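Side-chain contacts in RagB/SusD domain protein (PDB 5J5U), which binds chitin, probably as the surface-exposed, SusD-like glycan-binding lipoprotein of a locus that lets the bacterium convert this recalcitrant polysaccharide: residues 71-76 with 448-453; 31-36 with 112-117; 194-197 with 203-206; 187-192 with 205-210; 17-22 with 84-89. All coordinates share one frame; numbering follows the deposited sequence.

Interaction 1 of 5, residues 71-76 with 448-453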
# COMPACT_ATOMS: atom_id res chain seq x y z
N ALA A 71 5.06 15.27 1.90
CA ALA A 71 3.60 15.40 1.75
C ALA A 71 2.76 14.48 2.69
O ALA A 71 1.79 14.93 3.32
CB ALA A 71 3.22 15.14 0.30
N LEU A 72 3.12 13.19 2.76
CA LEU A 72 2.46 12.27 3.70
C LEU A 72 2.58 12.80 5.15
O LEU A 72 1.58 12.92 5.85
CB LEU A 72 3.06 10.87 3.60
CG LEU A 72 2.39 9.74 4.41
CD1 LEU A 72 1.01 9.48 3.87
CD2 LEU A 72 3.23 8.47 4.37
N TRP A 73 3.80 13.14 5.57
CA TRP A 73 4.02 13.69 6.91
C TRP A 73 3.09 14.87 7.22
O TRP A 73 2.30 14.85 8.17
CB TRP A 73 5.47 14.14 7.03
CG TRP A 73 5.83 14.80 8.33
CD1 TRP A 73 5.56 16.09 8.70
CD2 TRP A 73 6.58 14.22 9.40
NE1 TRP A 73 6.08 16.34 9.95
CE2 TRP A 73 6.73 15.21 10.39
CE3 TRP A 73 7.15 12.96 9.61
CZ2 TRP A 73 7.41 14.98 11.57
CZ3 TRP A 73 7.82 12.73 10.79
CH2 TRP A 73 7.94 13.74 11.76
N ARG A 74 3.19 15.89 6.38
CA ARG A 74 2.46 17.13 6.57
C ARG A 74 0.96 16.91 6.63
O ARG A 74 0.29 17.46 7.51
CB ARG A 74 2.80 18.10 5.46
CG ARG A 74 1.81 19.22 5.33
CD ARG A 74 2.11 20.06 4.10
NE ARG A 74 1.44 21.36 4.17
CZ ARG A 74 0.23 21.60 3.68
NH1 ARG A 74 -0.46 20.64 3.06
NH2 ARG A 74 -0.29 22.82 3.80
N ASN A 75 0.41 16.08 5.74
CA ASN A 75 -1.03 15.97 5.69
C ASN A 75 -1.59 15.00 6.72
O ASN A 75 -2.70 15.21 7.25
CB ASN A 75 -1.51 15.59 4.29
CG ASN A 75 -1.66 16.82 3.39
OD1 ASN A 75 -0.95 17.81 3.56
ND2 ASN A 75 -2.64 16.79 2.51
N VAL A 76 -0.84 13.97 7.05
CA VAL A 76 -1.28 13.10 8.13
C VAL A 76 -1.31 13.89 9.46
O VAL A 76 -2.30 13.84 10.18
CB VAL A 76 -0.39 11.84 8.27
CG1 VAL A 76 -0.55 11.23 9.65
CG2 VAL A 76 -0.74 10.83 7.20
N LEU A 448 11.54 7.99 3.20
CA LEU A 448 11.50 9.41 2.89
C LEU A 448 11.89 10.16 4.18
O LEU A 448 11.97 9.56 5.27
CB LEU A 448 10.12 9.83 2.38
CG LEU A 448 9.65 9.15 1.07
CD1 LEU A 448 8.26 9.64 0.67
CD2 LEU A 448 10.64 9.38 -0.08
N TYR A 449 12.18 11.46 4.06
CA TYR A 449 12.86 12.15 5.15
C TYR A 449 11.96 13.16 5.88
O TYR A 449 11.05 13.75 5.28
CB TYR A 449 14.14 12.80 4.61
CG TYR A 449 13.96 13.62 3.34
CD1 TYR A 449 14.14 13.04 2.08
CD2 TYR A 449 13.61 14.97 3.39
CE1 TYR A 449 13.98 13.79 0.92
CE2 TYR A 449 13.45 15.71 2.23
CZ TYR A 449 13.64 15.11 0.99
OH TYR A 449 13.46 15.84 -0.16
N TYR A 450 12.22 13.37 7.17
CA TYR A 450 11.46 14.34 7.96
C TYR A 450 11.66 15.74 7.39
O TYR A 450 12.76 16.05 6.93
CB TYR A 450 11.90 14.35 9.42
CG TYR A 450 12.12 13.03 10.14
CD1 TYR A 450 11.18 12.01 10.12
CD2 TYR A 450 13.28 12.84 10.88
CE1 TYR A 450 11.41 10.82 10.83
CE2 TYR A 450 13.52 11.68 11.59
CZ TYR A 450 12.60 10.67 11.56
OH TYR A 450 12.88 9.52 12.26
N PRO A 451 10.61 16.59 7.43
CA PRO A 451 10.80 17.97 6.95
C PRO A 451 11.70 18.77 7.89
O PRO A 451 11.68 18.57 9.12
CB PRO A 451 9.37 18.54 6.92
CG PRO A 451 8.61 17.72 7.90
CD PRO A 451 9.22 16.33 7.86
N ASN A 452 12.48 19.65 7.29
CA ASN A 452 13.38 20.54 7.98
C ASN A 452 12.68 21.46 9.02
O ASN A 452 13.29 21.93 9.98
CB ASN A 452 14.16 21.38 6.96
CG ASN A 452 15.30 22.14 7.58
OD1 ASN A 452 16.09 21.55 8.32
ND2 ASN A 452 15.37 23.44 7.34
N ASP A 453 11.38 21.67 8.83
CA ASP A 453 10.57 22.38 9.83
C ASP A 453 10.69 21.72 11.19
O ASP A 453 10.59 22.39 12.21
CB ASP A 453 9.10 22.40 9.42
CG ASP A 453 8.88 23.05 8.09
OD1 ASP A 453 9.10 22.38 7.05
OD2 ASP A 453 8.53 24.25 8.08
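Pro451 lies over one face of the Trp73 indole, its CD 3.6 Å from the centroid of the five-membered ring and only 2° off the ring normal, a well-centred CH-pi contact. CG of the proline shifts toward the nitrogen side of the ring, 3.5 Å from Trp73 NE1. The methylenes of a proline ring suit this role, since they offer slightly polarised hydrogens to the electron-rich indole. Tyr450, one residue earlier, takes the six-membered end: its CD1 comes to 3.5 Å from Trp73 CZ3, and the two rings incline at 53°, neither stacked nor T-shaped. Trp73 holds CG anti to its own N (chi1 177°), which swings the indole off the helix into the path of the 448-451 loop. No hydrogen bond crosses, and the join rests on CH-pi and van der Waals contact. Replacing Trp73 with an alanine would probably strip Pro451 and Tyr450 of their main partner on this helix and open a gap beneath the loop. Tyr77 and Tyr119 set further edge-to-face contacts around the same indole, making an aromatic cluster. The loop leading into helix 452-457 is thus laid against helix 66-90, while Leu72, the residue before Trp73, packs on helices 31-45 and 98-119.

Interaction 2 of 5, residues 31-36 with 112-117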
# COMPACT_ATOMS: atom_id res chain seq x y z
N GLY A 31 -5.66 13.99 -2.59
CA GLY A 31 -4.90 13.84 -3.81
C GLY A 31 -3.48 14.34 -3.63
O GLY A 31 -2.57 13.93 -4.36
N TYR A 32 -3.30 15.23 -2.65
CA TYR A 32 -2.00 15.81 -2.38
C TYR A 32 -0.94 14.73 -2.06
O TYR A 32 0.14 14.76 -2.66
CB TYR A 32 -2.08 16.83 -1.23
CG TYR A 32 -0.81 17.60 -1.01
CD1 TYR A 32 0.06 17.28 0.02
CD2 TYR A 32 -0.44 18.64 -1.87
CE1 TYR A 32 1.24 17.98 0.21
CE2 TYR A 32 0.72 19.34 -1.69
CZ TYR A 32 1.57 19.00 -0.66
OH TYR A 32 2.74 19.70 -0.48
N TYR A 33 -1.21 13.77 -1.19
CA TYR A 33 -0.17 12.75 -0.96
C TYR A 33 -0.40 11.45 -1.69
O TYR A 33 0.52 10.64 -1.77
CB TYR A 33 0.06 12.46 0.54
CG TYR A 33 -1.02 11.75 1.31
CD1 TYR A 33 -1.25 10.39 1.16
CD2 TYR A 33 -1.77 12.44 2.25
CE1 TYR A 33 -2.25 9.73 1.91
CE2 TYR A 33 -2.75 11.81 3.01
CZ TYR A 33 -2.98 10.47 2.84
OH TYR A 33 -3.95 9.87 3.60
N GLN A 34 -1.60 11.23 -2.21
CA GLN A 34 -1.78 10.09 -3.11
C GLN A 34 -0.94 10.30 -4.35
O GLN A 34 -0.33 9.37 -4.88
CB GLN A 34 -3.25 9.90 -3.51
CG GLN A 34 -4.14 9.42 -2.40
CD GLN A 34 -3.79 8.01 -1.94
OE1 GLN A 34 -3.18 7.22 -2.67
NE2 GLN A 34 -4.18 7.69 -0.71
N HIS A 35 -0.90 11.55 -4.81
CA HIS A 35 -0.11 11.86 -5.98
C HIS A 35 1.39 11.74 -5.66
O HIS A 35 2.16 11.15 -6.43
CB HIS A 35 -0.46 13.28 -6.49
CG HIS A 35 0.05 13.59 -7.86
ND1 HIS A 35 -0.07 14.83 -8.44
CD2 HIS A 35 0.67 12.81 -8.78
CE1 HIS A 35 0.47 14.81 -9.65
NE2 HIS A 35 0.92 13.59 -9.88
N ARG A 36 1.80 12.28 -4.52
CA ARG A 36 3.23 12.40 -4.23
C ARG A 36 3.83 11.15 -3.56
O ARG A 36 4.90 10.68 -3.94
CB ARG A 36 3.47 13.64 -3.37
CG ARG A 36 3.24 14.95 -4.12
CD ARG A 36 3.02 16.15 -3.17
NE ARG A 36 2.89 17.40 -3.93
CZ ARG A 36 1.79 17.78 -4.58
NH1 ARG A 36 0.71 17.01 -4.54
NH2 ARG A 36 1.76 18.91 -5.26
N ALA A 112 -1.50 5.65 11.14
CA ALA A 112 -0.10 5.86 11.58
C ALA A 112 0.89 4.88 10.95
O ALA A 112 2.08 5.19 10.77
CB ALA A 112 -0.02 5.76 13.10
N GLN A 113 0.39 3.69 10.63
CA GLN A 113 1.18 2.63 10.02
C GLN A 113 1.88 3.08 8.71
O GLN A 113 3.06 2.78 8.50
CB GLN A 113 0.30 1.40 9.76
CG GLN A 113 0.96 0.32 8.94
CD GLN A 113 0.43 0.28 7.51
OE1 GLN A 113 -0.78 0.10 7.29
NE2 GLN A 113 1.34 0.43 6.52
N ARG A 114 1.15 3.74 7.83
CA ARG A 114 1.78 4.25 6.62
C ARG A 114 2.92 5.21 7.04
O ARG A 114 4.07 5.09 6.56
CB ARG A 114 0.74 4.94 5.72
CG ARG A 114 -0.37 3.97 5.17
CD ARG A 114 -1.69 4.66 4.88
NE ARG A 114 -1.93 5.75 5.82
CZ ARG A 114 -2.61 6.87 5.55
NH1 ARG A 114 -3.17 7.05 4.37
NH2 ARG A 114 -2.72 7.81 6.49
N LEU A 115 2.62 6.08 8.00
CA LEU A 115 3.54 7.12 8.44
C LEU A 115 4.90 6.55 8.88
O LEU A 115 5.94 6.89 8.30
CB LEU A 115 2.91 7.94 9.58
CG LEU A 115 3.58 9.28 9.93
CD1 LEU A 115 3.63 10.20 8.74
CD2 LEU A 115 2.81 9.94 11.04
N THR A 116 4.89 5.65 9.87
CA THR A 116 6.14 5.11 10.40
C THR A 116 6.81 4.31 9.28
O THR A 116 8.03 4.44 9.04
CB THR A 116 5.92 4.27 11.71
OG1 THR A 116 7.16 3.76 12.20
CG2 THR A 116 4.87 3.13 11.52
N ASP A 117 6.00 3.60 8.49
CA ASP A 117 6.59 2.73 7.47
C ASP A 117 7.37 3.57 6.45
O ASP A 117 8.35 3.10 5.86
CB ASP A 117 5.52 1.91 6.80
CG ASP A 117 5.15 0.67 7.60
OD1 ASP A 117 5.80 0.43 8.64
OD2 ASP A 117 4.22 -0.06 7.17
O HOH W 1 -4.20 5.58 2.04
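Tyr33 and Arg114 meet through one direct hydrogen bond, in which Arg114 NH1 donates to Tyr33 OH over 3.0 Å at an N-H...O angle of 157°. The hydroxyl approaches the edge of the guanidinium, slightly tilted from its plane, and the phenol ring stands steeply to that plane, at 76°. Charge joins in through Glu80, whose OE1 forms a salt bridge with Arg114 NH2 and whose OE2 hydrogen-bonds Tyr33 OH. Hydroxyl, guanidinium and carboxylate therefore close a buried triangle that fixes the head of Arg114 and meets its charge with the carboxylate. A phenylalanine in place of Tyr33 would probably cost Arg114 NH1 and Glu80 OE2 the hydroxyl they share, leaving NH1 to its water. Water extends the network: one molecule accepts from Arg114 NH1 at 2.9 Å and, weakly, from Gln34 NE2. Here helices 31-45 and 98-119 stand well apart, 11.6 Å between the CA atoms of Tyr33 and Arg114, and two long side chains with Glu80 of helix 66-90 bridge the gap within the largely helical SusD-like fold. The arginine bends at chi3 to bring its head round to the phenol. Each helix also has polar bonds of its own. Arg36 NH1 donates to a lone pair of Tyr32 O at 3.0 Å, and CE2 of the Tyr32 ring lies over the face of the same guanidinium. On the other helix Gln113 NE2 reaches Asp117 OD2, which it meets from above the carboxylate plane, and Asp117 in turn forms a salt bridge with Arg195.

Interaction 3 of 5, residues 194-197 with 203-206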
# COMPACT_ATOMS: atom_id res chain seq x y z
N MET A 194 3.76 -9.71 9.58
CA MET A 194 4.68 -10.09 8.51
C MET A 194 5.73 -9.00 8.31
O MET A 194 6.89 -9.30 8.00
CB MET A 194 3.94 -10.39 7.21
CG MET A 194 3.06 -11.66 7.31
SD MET A 194 3.86 -13.16 7.97
CE MET A 194 3.52 -13.00 9.68
N ARG A 195 5.34 -7.75 8.52
CA ARG A 195 6.30 -6.69 8.23
C ARG A 195 7.53 -6.76 9.16
O ARG A 195 8.62 -6.34 8.78
CB ARG A 195 5.64 -5.31 8.30
CG ARG A 195 6.48 -4.22 7.63
CD ARG A 195 5.60 -3.25 6.86
NE ARG A 195 4.94 -3.89 5.73
CZ ARG A 195 3.77 -3.49 5.24
NH1 ARG A 195 3.17 -2.45 5.79
NH2 ARG A 195 3.21 -4.12 4.21
N ILE A 196 7.38 -7.29 10.37
CA ILE A 196 8.53 -7.46 11.26
C ILE A 196 9.12 -8.87 11.30
O ILE A 196 9.77 -9.24 12.27
CB ILE A 196 8.21 -7.04 12.71
CG1 ILE A 196 7.05 -7.86 13.26
CG2 ILE A 196 7.94 -5.54 12.77
CD1 ILE A 196 6.76 -7.62 14.71
N SER A 197 8.93 -9.63 10.23
CA SER A 197 9.40 -11.02 10.18
C SER A 197 10.93 -11.07 10.21
O SER A 197 11.50 -11.99 10.79
CB SER A 197 8.89 -11.73 8.92
OG SER A 197 9.42 -11.13 7.75
N GLU A 203 8.26 -12.39 17.76
CA GLU A 203 7.09 -11.53 17.88
C GLU A 203 6.27 -11.64 16.59
O GLU A 203 5.04 -11.74 16.64
CB GLU A 203 7.50 -10.09 18.17
CG GLU A 203 6.37 -9.19 18.68
CD GLU A 203 5.82 -9.60 20.05
OE1 GLU A 203 6.47 -10.41 20.75
OE2 GLU A 203 4.72 -9.13 20.43
N ALA A 204 6.96 -11.69 15.46
CA ALA A 204 6.30 -11.80 14.17
C ALA A 204 5.40 -13.05 14.10
O ALA A 204 4.18 -12.95 13.86
CB ALA A 204 7.34 -11.80 13.04
N GLU A 205 5.99 -14.22 14.35
CA GLU A 205 5.23 -15.47 14.39
C GLU A 205 4.04 -15.39 15.35
O GLU A 205 2.90 -15.69 14.99
CB GLU A 205 6.13 -16.64 14.79
CG GLU A 205 5.36 -17.89 15.23
CD GLU A 205 6.19 -19.17 15.25
OE1 GLU A 205 7.45 -19.10 15.37
OE2 GLU A 205 5.56 -20.24 15.16
N LYS A 206 4.33 -14.98 16.58
CA LYS A 206 3.31 -14.89 17.62
C LYS A 206 2.09 -14.09 17.14
O LYS A 206 0.94 -14.53 17.28
CB LYS A 206 3.91 -14.23 18.86
CG LYS A 206 2.95 -14.10 20.03
CD LYS A 206 3.56 -13.28 21.15
CE LYS A 206 2.67 -13.25 22.37
NZ LYS A 206 3.07 -12.12 23.24
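Ser197 and Ala204 bring two backbones to within 5.1 Å between their CA atoms, where the chain has just left helix 178-195 and turned back along helix 201-214. Ile196 is the first residue to depart from helical angles, and the N of Ser197 still bonds to Met194 O, so that the chain turns tightly at the helix end. The methyl group of Ala204 is the hub. Its CB points at the turn and touches backbone more than side chain, lying 3.6 Å from Ser197 CA and equally close to Ile196 O. Ile196 then wraps one flank of it. With CG1 set between its own N and carbonyl carbon (chi1 59°), the branch leads to the second helix, where CG1 comes to 4.0 Å from Ala204 CB and CD1 continues past Ala204 N to the methylene CG of Glu203, a looser touch at 4.3 Å. Met194 starts out pointing away but curls back, and its CE methyl comes to 4.2 Å from Ala204 O. The polar ends face other partners: Ser197 OG hydrogen-bonds Arg424, and Glu203 OE2 bonds Gln207 NE2 one turn along its helix. Trp352, from a loop, packs on Met194, Ser197 and Glu205, while Tyr147 and Phe151 of helix 143-160 meet Ile196. No hydrogen bond links the two segments, so this closed end of a helical hairpin rests on van der Waals fit, and the small alanine methyl probably lets the turn come so close.

Interaction 4 of 5, residues 187-192 with 205-210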
# COMPACT_ATOMS: atom_id res chain seq x y z
N THR A 187 -6.61 -8.55 10.12
CA THR A 187 -5.87 -8.55 8.87
C THR A 187 -4.74 -7.51 8.95
O THR A 187 -3.59 -7.81 8.57
CB THR A 187 -6.80 -8.28 7.67
OG1 THR A 187 -7.90 -9.19 7.72
CG2 THR A 187 -6.06 -8.47 6.35
N MET A 188 -5.05 -6.32 9.47
CA MET A 188 -4.02 -5.33 9.75
C MET A 188 -2.94 -5.92 10.67
O MET A 188 -1.74 -5.72 10.44
CB MET A 188 -4.62 -4.06 10.38
CG MET A 188 -5.27 -3.12 9.36
SD MET A 188 -4.05 -2.50 8.16
CE MET A 188 -3.00 -1.49 9.21
N ARG A 189 -3.39 -6.65 11.70
CA ARG A 189 -2.46 -7.27 12.64
C ARG A 189 -1.50 -8.21 11.93
O ARG A 189 -0.29 -8.19 12.19
CB ARG A 189 -3.23 -8.03 13.72
CG ARG A 189 -2.36 -8.74 14.74
CD ARG A 189 -3.22 -9.06 15.95
NE ARG A 189 -2.48 -9.67 17.04
CZ ARG A 189 -3.02 -9.95 18.22
NH1 ARG A 189 -4.30 -9.67 18.44
NH2 ARG A 189 -2.29 -10.49 19.19
N LEU A 190 -2.03 -9.00 11.01
CA LEU A 190 -1.20 -9.91 10.21
C LEU A 190 -0.22 -9.18 9.27
O LEU A 190 0.91 -9.63 9.03
CB LEU A 190 -2.11 -10.85 9.39
CG LEU A 190 -1.46 -11.89 8.49
CD1 LEU A 190 -0.65 -12.87 9.30
CD2 LEU A 190 -2.53 -12.61 7.68
N ARG A 191 -0.68 -8.07 8.68
CA ARG A 191 0.17 -7.25 7.83
C ARG A 191 1.37 -6.73 8.64
O ARG A 191 2.53 -6.77 8.20
CB ARG A 191 -0.65 -6.09 7.24
CG ARG A 191 0.19 -5.02 6.55
CD ARG A 191 -0.59 -3.76 6.27
NE ARG A 191 -1.43 -3.89 5.09
CZ ARG A 191 -2.08 -2.89 4.53
NH1 ARG A 191 -1.99 -1.67 5.07
NH2 ARG A 191 -2.81 -3.10 3.44
N LEU A 192 1.09 -6.23 9.84
CA LEU A 192 2.15 -5.73 10.73
C LEU A 192 3.05 -6.90 11.18
O LEU A 192 4.27 -6.76 11.27
CB LEU A 192 1.53 -4.98 11.91
CG LEU A 192 0.72 -3.77 11.44
CD1 LEU A 192 -0.19 -3.24 12.50
CD2 LEU A 192 1.62 -2.65 10.94
N GLU A 205 5.99 -14.22 14.35
CA GLU A 205 5.23 -15.47 14.39
C GLU A 205 4.04 -15.39 15.35
O GLU A 205 2.90 -15.69 14.99
CB GLU A 205 6.13 -16.64 14.79
CG GLU A 205 5.36 -17.89 15.23
CD GLU A 205 6.19 -19.17 15.25
OE1 GLU A 205 7.45 -19.10 15.37
OE2 GLU A 205 5.56 -20.24 15.16
N LYS A 206 4.33 -14.98 16.58
CA LYS A 206 3.31 -14.89 17.62
C LYS A 206 2.09 -14.09 17.14
O LYS A 206 0.94 -14.53 17.28
CB LYS A 206 3.91 -14.23 18.86
CG LYS A 206 2.95 -14.10 20.03
CD LYS A 206 3.56 -13.28 21.15
CE LYS A 206 2.67 -13.25 22.37
NZ LYS A 206 3.07 -12.12 23.24
N GLN A 207 2.36 -12.93 16.56
CA GLN A 207 1.30 -12.02 16.14
C GLN A 207 0.55 -12.50 14.87
O GLN A 207 -0.65 -12.25 14.72
CB GLN A 207 1.89 -10.63 15.93
CG GLN A 207 2.47 -10.04 17.18
CD GLN A 207 1.43 -9.68 18.20
OE1 GLN A 207 0.26 -9.50 17.86
NE2 GLN A 207 1.84 -9.56 19.45
N ALA A 208 1.27 -13.16 13.97
CA ALA A 208 0.64 -13.77 12.80
C ALA A 208 -0.36 -14.82 13.22
O ALA A 208 -1.53 -14.74 12.87
CB ALA A 208 1.65 -14.39 11.92
N LYS A 209 0.14 -15.82 13.95
CA LYS A 209 -0.71 -16.84 14.55
C LYS A 209 -1.93 -16.23 15.24
O LYS A 209 -3.07 -16.63 14.95
CB LYS A 209 0.07 -17.69 15.54
CG LYS A 209 -0.63 -18.99 15.90
CD LYS A 209 0.18 -19.83 16.86
CE LYS A 209 -0.60 -21.05 17.32
NZ LYS A 209 0.22 -21.82 18.28
N ALA A 210 -1.71 -15.26 16.14
CA ALA A 210 -2.82 -14.60 16.84
C ALA A 210 -3.84 -13.99 15.87
O ALA A 210 -5.07 -14.13 16.06
CB ALA A 210 -2.30 -13.55 17.77
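Arg189 and Gln207 make the tight, polar half of this contact. The amide oxygen OE1 accepts twice from one guanidinium: from Arg189 NE at 2.9 Å, and more weakly from Arg189 NH2 at 3.0 Å. Both bonds are bent, as expected when one oxygen serves two neighbouring N-H groups, and NE approaches OE1 nearly in line with the C=O bond. Arg189 extends straight from CG to NE, whereas Gln207 folds at chi2 (-70°), and the two chains cross at about a right angle. The methyl of Ala210 packs on a face of the guanidinium, with CB 3.4 Å from Arg189 NH2. NH1 forms a salt bridge with Asp155, so the buried charge has a second partner. On the other flank of the pair a smaller apolar contact forms, where Leu190 CD1 rests 3.8 Å from Ala208 CB; the small alanine probably helps the CA atoms of Leu190 and Ala208 come within 5.0 Å. The outer side is quite different. Lys206 and Lys209 extend into solvent from helix 201-214 and do not touch segment 187-192, and the Lys206 NZ stays 6.9 Å from Arg189 NH2, without contact. The axes of segments 187-192 and 205-210 approach to 8.2 Å at 158°, a close antiparallel pair with small residues at the interface. Such a hairpin of consecutive helices is in keeping with the TPR-related helical scaffold of SusD-like proteins.

Interaction 5 of 5, residues 17-22 with 84-89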
# COMPACT_ATOMS: atom_id res chain seq x y z
N ALA A 17 -18.96 10.59 14.77
CA ALA A 17 -19.35 10.19 13.42
C ALA A 17 -18.69 11.07 12.36
O ALA A 17 -18.00 10.58 11.47
CB ALA A 17 -20.86 10.24 13.27
N GLY A 18 -18.89 12.38 12.48
CA GLY A 18 -18.37 13.31 11.49
C GLY A 18 -16.88 13.23 11.36
O GLY A 18 -16.32 13.28 10.25
N GLN A 19 -16.22 13.08 12.50
CA GLN A 19 -14.78 13.00 12.52
C GLN A 19 -14.30 11.70 11.87
O GLN A 19 -13.36 11.71 11.07
CB GLN A 19 -14.28 13.15 13.97
CG GLN A 19 -14.15 14.63 14.38
CD GLN A 19 -13.61 14.86 15.79
OE1 GLN A 19 -13.82 14.06 16.69
NE2 GLN A 19 -12.89 15.96 15.97
N LEU A 20 -14.98 10.60 12.18
CA LEU A 20 -14.61 9.32 11.60
C LEU A 20 -14.73 9.41 10.09
O LEU A 20 -13.80 9.03 9.39
CB LEU A 20 -15.50 8.18 12.14
CG LEU A 20 -15.26 6.79 11.53
CD1 LEU A 20 -13.80 6.42 11.56
CD2 LEU A 20 -16.08 5.69 12.20
N THR A 21 -15.86 9.94 9.60
CA THR A 21 -16.13 10.10 8.16
C THR A 21 -15.05 10.96 7.48
O THR A 21 -14.58 10.64 6.37
CB THR A 21 -17.55 10.73 7.92
OG1 THR A 21 -18.58 9.80 8.31
CG2 THR A 21 -17.77 11.10 6.44
N PHE A 22 -14.67 12.05 8.14
CA PHE A 22 -13.63 12.92 7.63
C PHE A 22 -12.29 12.17 7.51
O PHE A 22 -11.66 12.19 6.45
CB PHE A 22 -13.49 14.14 8.54
CG PHE A 22 -12.43 15.10 8.11
CD1 PHE A 22 -12.72 16.09 7.18
CD2 PHE A 22 -11.16 15.03 8.64
CE1 PHE A 22 -11.75 16.99 6.79
CE2 PHE A 22 -10.20 15.93 8.26
CZ PHE A 22 -10.49 16.91 7.33
N VAL A 84 -8.63 11.45 14.83
CA VAL A 84 -8.85 10.10 15.29
C VAL A 84 -8.44 10.00 16.77
O VAL A 84 -9.05 9.23 17.55
CB VAL A 84 -8.12 9.10 14.38
CG1 VAL A 84 -6.62 9.14 14.62
CG2 VAL A 84 -8.69 7.72 14.58
N VAL A 85 -7.46 10.81 17.18
CA VAL A 85 -7.15 10.96 18.60
C VAL A 85 -8.34 11.55 19.38
O VAL A 85 -8.73 11.04 20.44
CB VAL A 85 -5.91 11.83 18.82
CG1 VAL A 85 -5.80 12.25 20.29
CG2 VAL A 85 -4.67 11.04 18.44
N ASP A 86 -8.95 12.61 18.84
CA ASP A 86 -10.13 13.21 19.48
C ASP A 86 -11.32 12.24 19.58
O ASP A 86 -12.04 12.24 20.59
CB ASP A 86 -10.58 14.46 18.73
CG ASP A 86 -9.78 15.67 19.12
OD1 ASP A 86 -9.25 15.70 20.27
OD2 ASP A 86 -9.66 16.60 18.28
N ILE A 87 -11.52 11.40 18.56
CA ILE A 87 -12.57 10.40 18.65
C ILE A 87 -12.26 9.45 19.79
O ILE A 87 -13.11 9.21 20.65
CB ILE A 87 -12.75 9.58 17.37
CG1 ILE A 87 -13.15 10.47 16.20
CG2 ILE A 87 -13.84 8.55 17.57
CD1 ILE A 87 -13.08 9.76 14.86
N ILE A 88 -11.04 8.93 19.83
CA ILE A 88 -10.69 7.99 20.90
C ILE A 88 -10.89 8.63 22.27
O ILE A 88 -11.41 7.99 23.20
CB ILE A 88 -9.24 7.48 20.75
CG1 ILE A 88 -9.12 6.68 19.45
CG2 ILE A 88 -8.84 6.61 21.93
CD1 ILE A 88 -7.72 6.22 19.13
N LYS A 89 -10.56 9.92 22.38
CA LYS A 89 -10.63 10.60 23.67
C LYS A 89 -12.07 10.81 24.12
O LYS A 89 -12.36 10.78 25.32
CB LYS A 89 -9.93 11.95 23.61
CG LYS A 89 -10.18 12.84 24.85
CD LYS A 89 -9.38 14.13 24.79
CE LYS A 89 -10.13 15.16 23.97
NZ LYS A 89 -9.31 16.34 23.65
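Asp86, whose CB packs against the amide of Gln19, spends its charge on its own helix: OD1 forms a weak salt bridge of 3.4 Å with Lys89 NZ. Toward the first helix it offers little bonding. Its carboxylate and the Gln19 amide are nearly parallel, 8° apart, but Asp86 OD2 stays 4.0 Å from Gln19 NE2, and no hydrogen bond forms across. The amide meets the aspartate's methylene instead, Gln19 OE1 lying 3.8 Å from Asp86 CB. Ile87 does most of the work. It slides past Gln19 in the opposite direction, CG1 3.7 Å from Gln19 CB, and its CG1 branch, anti to the carbonyl carbon (chi1 -62°), carries CD1 over the helix backbone to 3.4 Å from Leu20 N. The same methyl lies 4.0 Å from Leu20 CB, wedged between the bases of two successive side chains. The axes of segments 17-22 and 84-89 run roughly antiparallel, at 149°, and approach to 9.4 Å. Helix 98-119 covers the inner side, where Met107 meets Leu20 and Ala104 meets Ile87. Gln19 and Asp86 lie at the outer side, partly exposed, Asn83 touching the glutamine as well. The contact thus draws its hold mainly from the buried isoleucine, to which Gln19 lends its aliphatic base, while the glutamine amide and the Asp86 carboxylate, on the partly exposed side, add no bond between the helices.

In the fold
From the N terminus, helix 16-29 opens interaction 5, helix 31-45 opens interaction 2 and helix 66-90 opens interaction 1. Interaction 5 closes first, at 84-89, then interaction 2 at 112-117, while interaction 1 waits for 448-453; the three cross one another; interactions 5 and 2 tie the N-terminal helices together, and interaction 1 brings the 448-453 loop back onto them. Interactions 1 and 2 touch, for instance where Leu72 packs on Tyr33. Within the long loop of interaction 1 lie interactions 3 and 4, which close the hairpin of helices 178-195 and 201-214 and share Glu205 and Lys206. Helix 98-119 ties this hairpin to the first group, Asp117 and Gln113 meeting Arg195 and Arg191.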